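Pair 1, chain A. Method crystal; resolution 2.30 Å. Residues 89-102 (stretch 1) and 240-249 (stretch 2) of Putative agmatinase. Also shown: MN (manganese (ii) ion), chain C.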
# COMPACT_ATOMS: atom_id res chain seq x y z
N LYS A 89 -6.59 15.68 5.71
CA LYS A 89 -6.07 15.39 4.39
C LYS A 89 -5.76 13.90 4.32
O LYS A 89 -5.66 13.23 5.35
CB LYS A 89 -4.80 16.21 4.12
CG LYS A 89 -5.02 17.70 4.17
CD LYS A 89 -3.71 18.46 4.05
CE LYS A 89 -3.93 19.95 4.12
NZ LYS A 89 -4.90 20.41 3.08
N VAL A 90 -5.60 13.39 3.11
CA VAL A 90 -5.32 11.99 2.90
C VAL A 90 -3.83 11.73 2.76
O VAL A 90 -3.16 12.32 1.92
CB VAL A 90 -6.04 11.46 1.63
CG1 VAL A 90 -5.69 9.99 1.40
CG2 VAL A 90 -7.54 11.63 1.79
N PRO A 91 -3.29 10.86 3.62
CA PRO A 91 -1.86 10.54 3.54
C PRO A 91 -1.66 9.43 2.52
O PRO A 91 -2.35 8.42 2.55
CB PRO A 91 -1.52 10.09 4.96
CG PRO A 91 -2.79 9.41 5.40
CD PRO A 91 -3.87 10.34 4.88
N PHE A 92 -0.73 9.64 1.59
CA PHE A 92 -0.41 8.65 0.58
C PHE A 92 1.08 8.39 0.71
O PHE A 92 1.91 9.18 0.27
CB PHE A 92 -0.75 9.18 -0.81
CG PHE A 92 -0.74 8.13 -1.89
CD1 PHE A 92 -1.31 8.38 -3.13
CD2 PHE A 92 -0.15 6.89 -1.66
CE1 PHE A 92 -1.29 7.42 -4.13
CE2 PHE A 92 -0.13 5.91 -2.67
CZ PHE A 92 -0.70 6.18 -3.90
N MSE A 93 1.41 7.26 1.34
CA MSE A 93 2.78 6.88 1.59
C MSE A 93 3.36 5.93 0.53
O MSE A 93 2.71 4.97 0.11
CB MSE A 93 2.86 6.24 2.99
CG MSE A 93 4.25 5.85 3.46
SE MSE A 93 4.22 5.29 5.34
CE MSE A 93 2.98 3.80 5.18
N ILE A 94 4.57 6.25 0.09
CA ILE A 94 5.30 5.45 -0.89
C ILE A 94 6.47 4.93 -0.08
O ILE A 94 7.51 5.57 0.02
CB ILE A 94 5.89 6.30 -2.02
CG1 ILE A 94 4.80 7.13 -2.69
CG2 ILE A 94 6.60 5.40 -3.01
CD1 ILE A 94 3.66 6.32 -3.25
N GLY A 95 6.31 3.76 0.51
CA GLY A 95 7.38 3.27 1.34
C GLY A 95 8.32 2.24 0.77
O GLY A 95 8.37 1.97 -0.44
N GLY A 96 9.11 1.72 1.69
CA GLY A 96 10.04 0.66 1.41
C GLY A 96 9.27 -0.55 1.88
O GLY A 96 8.19 -0.84 1.35
N GLU A 97 9.76 -1.24 2.91
CA GLU A 97 9.07 -2.43 3.39
C GLU A 97 7.65 -2.18 3.90
O GLU A 97 7.27 -1.05 4.23
CB GLU A 97 9.89 -3.12 4.47
CG GLU A 97 10.07 -2.34 5.73
CD GLU A 97 10.80 -3.14 6.79
OE1 GLU A 97 11.98 -3.49 6.55
OE2 GLU A 97 10.20 -3.42 7.84
N HIS A 98 6.88 -3.25 3.96
CA HIS A 98 5.48 -3.17 4.37
C HIS A 98 5.24 -2.75 5.82
O HIS A 98 4.14 -2.33 6.17
CB HIS A 98 4.79 -4.50 4.08
CG HIS A 98 3.36 -4.36 3.67
ND1 HIS A 98 2.65 -5.38 3.07
CD2 HIS A 98 2.50 -3.32 3.77
CE1 HIS A 98 1.42 -4.97 2.82
NE2 HIS A 98 1.31 -3.72 3.23
N LEU A 99 6.26 -2.82 6.66
CA LEU A 99 6.06 -2.43 8.05
C LEU A 99 5.66 -0.96 8.21
O LEU A 99 4.95 -0.62 9.16
CB LEU A 99 7.31 -2.74 8.88
CG LEU A 99 7.19 -2.51 10.40
CD1 LEU A 99 6.03 -3.30 10.98
CD2 LEU A 99 8.50 -2.90 11.06
N VAL A 100 6.10 -0.10 7.29
CA VAL A 100 5.77 1.33 7.38
C VAL A 100 4.27 1.57 7.44
O VAL A 100 3.81 2.62 7.90
CB VAL A 100 6.34 2.14 6.17
CG1 VAL A 100 7.85 1.95 6.07
CG2 VAL A 100 5.64 1.73 4.88
N THR A 101 3.50 0.59 6.97
CA THR A 101 2.05 0.67 6.97
C THR A 101 1.44 0.66 8.39
O THR A 101 0.40 1.26 8.62
CB THR A 101 1.45 -0.49 6.15
OG1 THR A 101 1.79 -0.32 4.77
CG2 THR A 101 -0.07 -0.54 6.30
N LEU A 102 2.10 -0.02 9.33
CA LEU A 102 1.57 -0.12 10.68
C LEU A 102 1.37 1.24 11.36
O LEU A 102 0.26 1.58 11.76
CB LEU A 102 2.46 -1.03 11.55
CG LEU A 102 2.09 -1.22 13.02
CD1 LEU A 102 0.61 -1.58 13.18
CD2 LEU A 102 2.98 -2.32 13.60
N ASN A 240 -14.64 5.31 0.69
CA ASN A 240 -13.89 6.50 1.05
C ASN A 240 -12.48 6.14 1.53
O ASN A 240 -12.30 5.63 2.64
CB ASN A 240 -14.65 7.28 2.12
CG ASN A 240 -13.98 8.60 2.48
OD1 ASN A 240 -13.40 9.26 1.61
ND2 ASN A 240 -14.07 8.99 3.74
N ILE A 241 -11.49 6.39 0.68
CA ILE A 241 -10.11 6.10 1.04
C ILE A 241 -9.57 7.27 1.85
O ILE A 241 -9.42 8.37 1.33
CB ILE A 241 -9.24 5.87 -0.22
CG1 ILE A 241 -9.78 4.65 -0.99
CG2 ILE A 241 -7.79 5.63 0.18
CD1 ILE A 241 -9.06 4.35 -2.29
N VAL A 242 -9.30 7.03 3.13
CA VAL A 242 -8.80 8.07 4.01
C VAL A 242 -7.30 7.93 4.28
O VAL A 242 -6.72 8.72 5.02
CB VAL A 242 -9.56 8.06 5.35
CG1 VAL A 242 -11.00 8.47 5.12
CG2 VAL A 242 -9.50 6.66 5.98
N GLY A 243 -6.71 6.91 3.66
CA GLY A 243 -5.29 6.65 3.82
C GLY A 243 -4.87 5.63 2.78
O GLY A 243 -5.64 4.72 2.46
N CYS A 244 -3.66 5.76 2.25
CA CYS A 244 -3.20 4.84 1.23
C CYS A 244 -1.68 4.72 1.17
O CYS A 244 -0.95 5.61 1.61
CB CYS A 244 -3.73 5.29 -0.14
SG CYS A 244 -3.27 4.24 -1.55
N ASP A 245 -1.20 3.60 0.62
CA ASP A 245 0.22 3.38 0.45
C ASP A 245 0.53 2.24 -0.52
O ASP A 245 -0.30 1.36 -0.75
CB ASP A 245 0.90 3.11 1.80
CG ASP A 245 0.54 1.74 2.40
OD1 ASP A 245 0.62 0.72 1.67
OD2 ASP A 245 0.19 1.69 3.60
N ILE A 246 1.71 2.29 -1.13
CA ILE A 246 2.18 1.25 -2.03
C ILE A 246 3.55 0.92 -1.45
O ILE A 246 4.30 1.82 -1.07
CB ILE A 246 2.31 1.72 -3.50
CG1 ILE A 246 3.27 2.91 -3.60
CG2 ILE A 246 0.93 2.08 -4.06
CD1 ILE A 246 3.48 3.41 -5.03
N VAL A 247 3.89 -0.36 -1.37
CA VAL A 247 5.16 -0.72 -0.77
C VAL A 247 5.87 -1.89 -1.42
O VAL A 247 5.32 -2.55 -2.30
CB VAL A 247 4.96 -1.07 0.74
CG1 VAL A 247 4.38 0.13 1.49
CG2 VAL A 247 4.00 -2.26 0.86
N GLU A 248 7.10 -2.13 -0.97
CA GLU A 248 7.93 -3.24 -1.41
C GLU A 248 8.60 -3.14 -2.78
O GLU A 248 9.12 -4.13 -3.30
CB GLU A 248 7.16 -4.56 -1.27
CG GLU A 248 6.83 -4.92 0.18
CD GLU A 248 8.07 -5.07 1.08
OE1 GLU A 248 9.16 -4.62 0.68
OE2 GLU A 248 7.96 -5.64 2.19
N LEU A 249 8.58 -1.95 -3.38
CA LEU A 249 9.28 -1.77 -4.65
C LEU A 249 10.75 -1.73 -4.26
O LEU A 249 11.16 -0.88 -3.46
CB LEU A 249 8.92 -0.44 -5.32
CG LEU A 249 9.97 -0.03 -6.38
CD1 LEU A 249 9.84 -0.91 -7.63
CD2 LEU A 249 9.80 1.43 -6.75
MN MN C . 3.43 -7.32 2.31
O HOH W 1 -7.27 11.00 6.16
O HOH W 2 7.02 0.73 -2.98

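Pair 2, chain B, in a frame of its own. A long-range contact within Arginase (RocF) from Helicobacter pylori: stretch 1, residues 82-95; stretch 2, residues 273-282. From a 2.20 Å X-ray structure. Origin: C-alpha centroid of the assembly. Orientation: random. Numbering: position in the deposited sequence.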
# COMPACT_ATOMS: atom_id res chain seq x y z
N GLU B 82 -3.88 -9.35 16.18
CA GLU B 82 -2.83 -8.35 16.24
C GLU B 82 -2.74 -7.44 15.01
O GLU B 82 -2.86 -7.90 13.88
CB GLU B 82 -1.50 -9.07 16.47
CG GLU B 82 -0.50 -8.26 17.27
CD GLU B 82 0.42 -9.15 18.07
OE1 GLU B 82 1.39 -8.62 18.66
OE2 GLU B 82 0.17 -10.37 18.12
N PHE B 83 -2.53 -6.15 15.25
CA PHE B 83 -2.44 -5.16 14.17
C PHE B 83 -1.23 -5.42 13.28
O PHE B 83 -0.11 -5.59 13.77
CB PHE B 83 -2.36 -3.75 14.74
CG PHE B 83 -2.59 -2.68 13.71
CD1 PHE B 83 -3.88 -2.24 13.43
CD2 PHE B 83 -1.54 -2.16 12.97
CE1 PHE B 83 -4.12 -1.30 12.43
CE2 PHE B 83 -1.76 -1.22 11.97
CZ PHE B 83 -3.05 -0.79 11.69
N PRO B 84 -1.43 -5.45 11.96
CA PRO B 84 -0.30 -5.70 11.06
C PRO B 84 0.29 -4.47 10.36
O PRO B 84 -0.42 -3.66 9.77
CB PRO B 84 -0.90 -6.67 10.06
CG PRO B 84 -2.27 -6.06 9.84
CD PRO B 84 -2.71 -5.66 11.25
N LEU B 85 1.61 -4.35 10.45
CA LEU B 85 2.32 -3.27 9.77
C LEU B 85 3.01 -4.01 8.62
O LEU B 85 3.85 -4.88 8.85
CB LEU B 85 3.35 -2.61 10.68
CG LEU B 85 4.25 -1.60 9.96
CD1 LEU B 85 3.40 -0.57 9.23
CD2 LEU B 85 5.16 -0.94 10.96
N ILE B 86 2.65 -3.67 7.39
CA ILE B 86 3.19 -4.36 6.23
C ILE B 86 4.15 -3.56 5.33
O ILE B 86 3.75 -2.58 4.71
CB ILE B 86 2.03 -4.87 5.34
CG1 ILE B 86 1.05 -5.67 6.20
CG2 ILE B 86 2.58 -5.73 4.21
CD1 ILE B 86 -0.31 -5.79 5.59
N LEU B 87 5.32 -3.97 5.29
CA LEU B 87 6.28 -3.55 4.37
C LEU B 87 6.33 -4.34 3.09
O LEU B 87 6.96 -5.18 3.00
CB LEU B 87 7.62 -3.24 5.00
CG LEU B 87 7.73 -2.78 6.40
CD1 LEU B 87 8.80 -2.90 7.04
CD2 LEU B 87 7.44 -1.55 6.47
N SER B 88 5.60 -3.86 2.17
CA SER B 88 5.30 -4.37 0.92
C SER B 88 6.35 -4.50 -0.18
O SER B 88 6.16 -5.08 -0.99
CB SER B 88 3.97 -3.95 0.44
OG SER B 88 3.92 -2.81 -0.05
N SER B 89 7.39 -3.72 -0.01
CA SER B 89 8.50 -3.46 -0.77
C SER B 89 8.15 -2.66 -1.99
O SER B 89 8.46 -1.76 -2.03
CB SER B 89 9.22 -4.72 -1.21
OG SER B 89 10.36 -4.57 -1.75
N GLU B 90 7.38 -3.16 -2.85
CA GLU B 90 6.87 -2.58 -4.00
C GLU B 90 5.39 -2.48 -4.08
O GLU B 90 4.82 -3.32 -3.71
CB GLU B 90 7.56 -3.12 -5.25
CG GLU B 90 7.42 -4.48 -5.55
CD GLU B 90 8.25 -4.90 -6.76
OE1 GLU B 90 9.45 -4.95 -6.79
OE2 GLU B 90 7.67 -5.29 -7.66
N HIS B 91 4.84 -1.34 -4.50
CA HIS B 91 3.40 -1.22 -4.51
C HIS B 91 2.63 -2.29 -5.27
O HIS B 91 1.49 -2.58 -4.91
CB HIS B 91 2.97 0.16 -5.00
CG HIS B 91 1.96 0.81 -4.10
ND1 HIS B 91 1.23 0.10 -3.17
CD2 HIS B 91 1.58 2.10 -3.98
CE1 HIS B 91 0.44 0.93 -2.51
NE2 HIS B 91 0.63 2.15 -2.98
N ALA B 92 3.23 -2.87 -6.29
CA ALA B 92 2.53 -3.90 -7.05
C ALA B 92 2.08 -5.05 -6.15
O ALA B 92 1.08 -5.70 -6.44
CB ALA B 92 3.41 -4.43 -8.18
N ASN B 93 2.81 -5.29 -5.06
CA ASN B 93 2.47 -6.38 -4.14
C ASN B 93 1.17 -6.12 -3.38
O ASN B 93 0.62 -7.03 -2.74
CB ASN B 93 3.60 -6.62 -3.13
CG ASN B 93 4.86 -7.14 -3.77
OD1 ASN B 93 4.81 -7.88 -4.75
ND2 ASN B 93 6.01 -6.76 -3.22
N MET B 94 0.69 -4.89 -3.44
CA MET B 94 -0.53 -4.51 -2.75
C MET B 94 -1.71 -5.36 -3.23
O MET B 94 -2.63 -5.64 -2.47
CB MET B 94 -0.82 -3.02 -2.98
CG MET B 94 -2.07 -2.48 -2.30
SD MET B 94 -3.55 -2.54 -3.36
CE MET B 94 -4.80 -1.87 -2.23
N PHE B 95 -1.68 -5.79 -4.49
CA PHE B 95 -2.77 -6.60 -5.01
C PHE B 95 -2.94 -7.90 -4.22
O PHE B 95 -4.00 -8.13 -3.63
CB PHE B 95 -2.55 -6.95 -6.49
CG PHE B 95 -3.58 -7.88 -7.04
CD1 PHE B 95 -4.92 -7.49 -7.12
CD2 PHE B 95 -3.24 -9.17 -7.44
CE1 PHE B 95 -5.89 -8.37 -7.58
CE2 PHE B 95 -4.22 -10.06 -7.90
CZ PHE B 95 -5.54 -9.65 -7.97
N ARG B 273 -11.68 1.62 12.84
CA ARG B 273 -11.89 0.73 11.70
C ARG B 273 -10.64 0.37 10.89
O ARG B 273 -10.71 -0.48 10.00
CB ARG B 273 -12.96 1.32 10.78
CG ARG B 273 -14.36 1.40 11.40
CD ARG B 273 -15.35 2.08 10.47
NE ARG B 273 -15.06 3.50 10.30
CZ ARG B 273 -15.66 4.30 9.43
NH1 ARG B 273 -16.61 3.83 8.62
NH2 ARG B 273 -15.33 5.58 9.36
N LEU B 274 -9.52 1.02 11.19
CA LEU B 274 -8.27 0.74 10.49
C LEU B 274 -7.76 -0.63 10.93
O LEU B 274 -7.43 -0.82 12.10
CB LEU B 274 -7.21 1.80 10.82
CG LEU B 274 -5.84 1.69 10.13
CD1 LEU B 274 -6.00 1.85 8.62
CD2 LEU B 274 -4.92 2.78 10.67
N LYS B 275 -7.69 -1.59 10.01
CA LYS B 275 -7.23 -2.93 10.34
C LYS B 275 -5.84 -3.28 9.80
O LYS B 275 -5.30 -4.34 10.11
CB LYS B 275 -8.25 -3.98 9.86
CG LYS B 275 -9.64 -3.79 10.45
CD LYS B 275 -9.56 -3.76 11.97
CE LYS B 275 -10.88 -3.31 12.59
NZ LYS B 275 -10.78 -3.17 14.07
N ALA B 276 -5.27 -2.40 8.98
CA ALA B 276 -3.94 -2.66 8.45
C ALA B 276 -3.30 -1.44 7.83
O ALA B 276 -3.99 -0.56 7.31
CB ALA B 276 -3.97 -3.81 7.43
N VAL B 277 -1.97 -1.39 7.89
CA VAL B 277 -1.23 -0.30 7.29
C VAL B 277 -0.06 -0.88 6.49
O VAL B 277 0.70 -1.72 6.98
CB VAL B 277 -0.67 0.69 8.32
CG1 VAL B 277 0.14 1.75 7.60
CG2 VAL B 277 -1.82 1.34 9.10
N GLU B 278 0.05 -0.42 5.25
CA GLU B 278 1.09 -0.84 4.33
C GLU B 278 1.94 0.38 3.97
O GLU B 278 1.40 1.42 3.58
CB GLU B 278 0.45 -1.41 3.06
CG GLU B 278 1.43 -1.87 1.99
CD GLU B 278 0.80 -1.91 0.60
OE1 GLU B 278 -0.44 -1.94 0.50
OE2 GLU B 278 1.55 -1.93 -0.40
N VAL B 279 3.26 0.27 4.13
CA VAL B 279 4.16 1.37 3.77
C VAL B 279 5.07 0.74 2.73
O VAL B 279 5.67 -0.31 2.97
CB VAL B 279 4.97 1.90 4.98
CG1 VAL B 279 5.88 3.04 4.53
CG2 VAL B 279 4.03 2.40 6.06
N THR B 280 5.19 1.38 1.58
CA THR B 280 5.95 0.79 0.49
C THR B 280 6.79 1.77 -0.33
O THR B 280 6.72 2.99 -0.14
CB THR B 280 4.96 0.08 -0.46
OG1 THR B 280 5.66 -0.77 -1.37
CG2 THR B 280 4.16 1.12 -1.24
N GLU B 281 7.57 1.21 -1.24
CA GLU B 281 8.43 1.98 -2.14
C GLU B 281 9.56 2.75 -1.48
O GLU B 281 9.81 3.91 -1.80
CB GLU B 281 7.58 2.93 -3.00
CG GLU B 281 6.59 2.23 -3.95
CD GLU B 281 7.28 1.37 -5.01
OE1 GLU B 281 8.47 1.60 -5.30
OE2 GLU B 281 6.63 0.46 -5.56
N TYR B 282 10.24 2.10 -0.55
CA TYR B 282 11.40 2.72 0.07
C TYR B 282 12.58 2.08 -0.63
O TYR B 282 12.83 0.89 -0.46
CB TYR B 282 11.47 2.43 1.57
CG TYR B 282 12.77 2.88 2.18
CD1 TYR B 282 13.24 4.17 1.98
CD2 TYR B 282 13.55 2.01 2.93
CE1 TYR B 282 14.46 4.59 2.50
CE2 TYR B 282 14.77 2.41 3.46
CZ TYR B 282 15.22 3.71 3.24
OH TYR B 282 16.42 4.12 3.75
O HOH W 3 10.14 -0.49 0.19
O HOH W 4 8.10 -1.71 2.10

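Each pair sets two neighbouring parallel strands side by side, and each first strand runs on into a turn that ends in a helix. The strand axes diverge by 10° in pair 1 and 21° in pair 2, and 14 central residues superpose with an RMSD of 0.8 Å. The buried surface is almost equal, 766 and 757 Å².

The central rungs of the backbone ladder are shared. A:Met93 N donates to A:Cys244 O (2.9 Å) and A:Ile246 N to A:Met93 O (3.1 Å); their counterparts are B:Ile86 N to B:Val277 O (2.8 Å) and B:Val279 N to B:Ile86 O (2.9 Å). The next rung differs: A:Gly95 N donates to A:Ile246 O (3.2 Å), whereas in pair 2 a water links B:Val279 O (2.9 Å from the water O) with B:Ser89 N (3.0 Å from the water O). A proline stands near the start of each first strand, A:Pro91 matching B:Pro84. Having no N-H, it can offer only its carbonyl: A:Cys244 N bonds A:Pro91 O at 3.0 Å, whereas B:Val277 N reaches B:Pro84 O in a weak bond of 3.3 Å. Opposite the prolines lie A:Gly243 and B:Ala276, small residues that leave room for the ring; B:Pro84 CG packs 3.7 Å from B:Ala276 CB.

On one face of the sheet, A:Phe92 and A:Ile94 meet A:Cys244 and A:Ile246. The slim cysteine lets its sulfur sit over the phenylalanine ring, A:Cys244 SG lying 3.7 Å from A:Phe92 CE2, and the isoleucines touch through A:Ile94 CD1 and A:Ile246 CD1 (3.4 Å). Pair 2 fills this face with aliphatic residues. B:Leu85 CD1 packs against B:Val277 CG1 (4.3 Å) and B:Val279 CG2 (4.4 Å), while an aromatic ring comes from one residue before the proline: B:Phe83 CZ lies 3.6 Å from B:Val277 CG2. Its match, A:Val90, is smaller, but A:Val90 CG1 still approaches A:Val242 C (3.9 Å).

The other face carries an acid beside an apolar side chain: A:Asp245 next to selenomethionine A:Met93, B:Glu278 next to B:Ile86. Each carboxylate accepts a hydroxyl proton from the first stretch, but from different positions. The short aspartate takes it from A:Thr101, OG1 to A:Asp245 OD2 (2.8 Å); the longer glutamate takes it from B:Ser88, OG to B:Glu278 OE2 (2.6 Å). B:Ser88 matches A:Gly95, where an ideal CB would come within 2.7 Å of A:Val100 CG2, so glycine suits that tight place.

At the last residue of each second strand, A:Val247 and B:Thr280 coincide within 0.1 Å at CA, and each lays a methyl over a histidine face: A:Val247 CG2 is 3.4 Å from A:His98 CD2, and B:Thr280 CG2 lies over the B:His91 ring, 3.6 Å from its centroid. Both residues are beta-branched, which favours an extended backbone and presents a methyl to the ring. A:His98 ND1 also binds manganese at 2.2 Å.

The turn is then fastened twice. A:Glu248 N donates to A:Gly96 O (2.9 Å), as B:Glu281 N does to B:Ser89 O (3.2 Å). The same glutamates curl back to receive a histidine amide, A:His98 N to A:Glu248 OE2 (3.2 Å) and B:His91 N to B:Glu281 OE2 (2.8 Å), their length and charge suiting them to this reach.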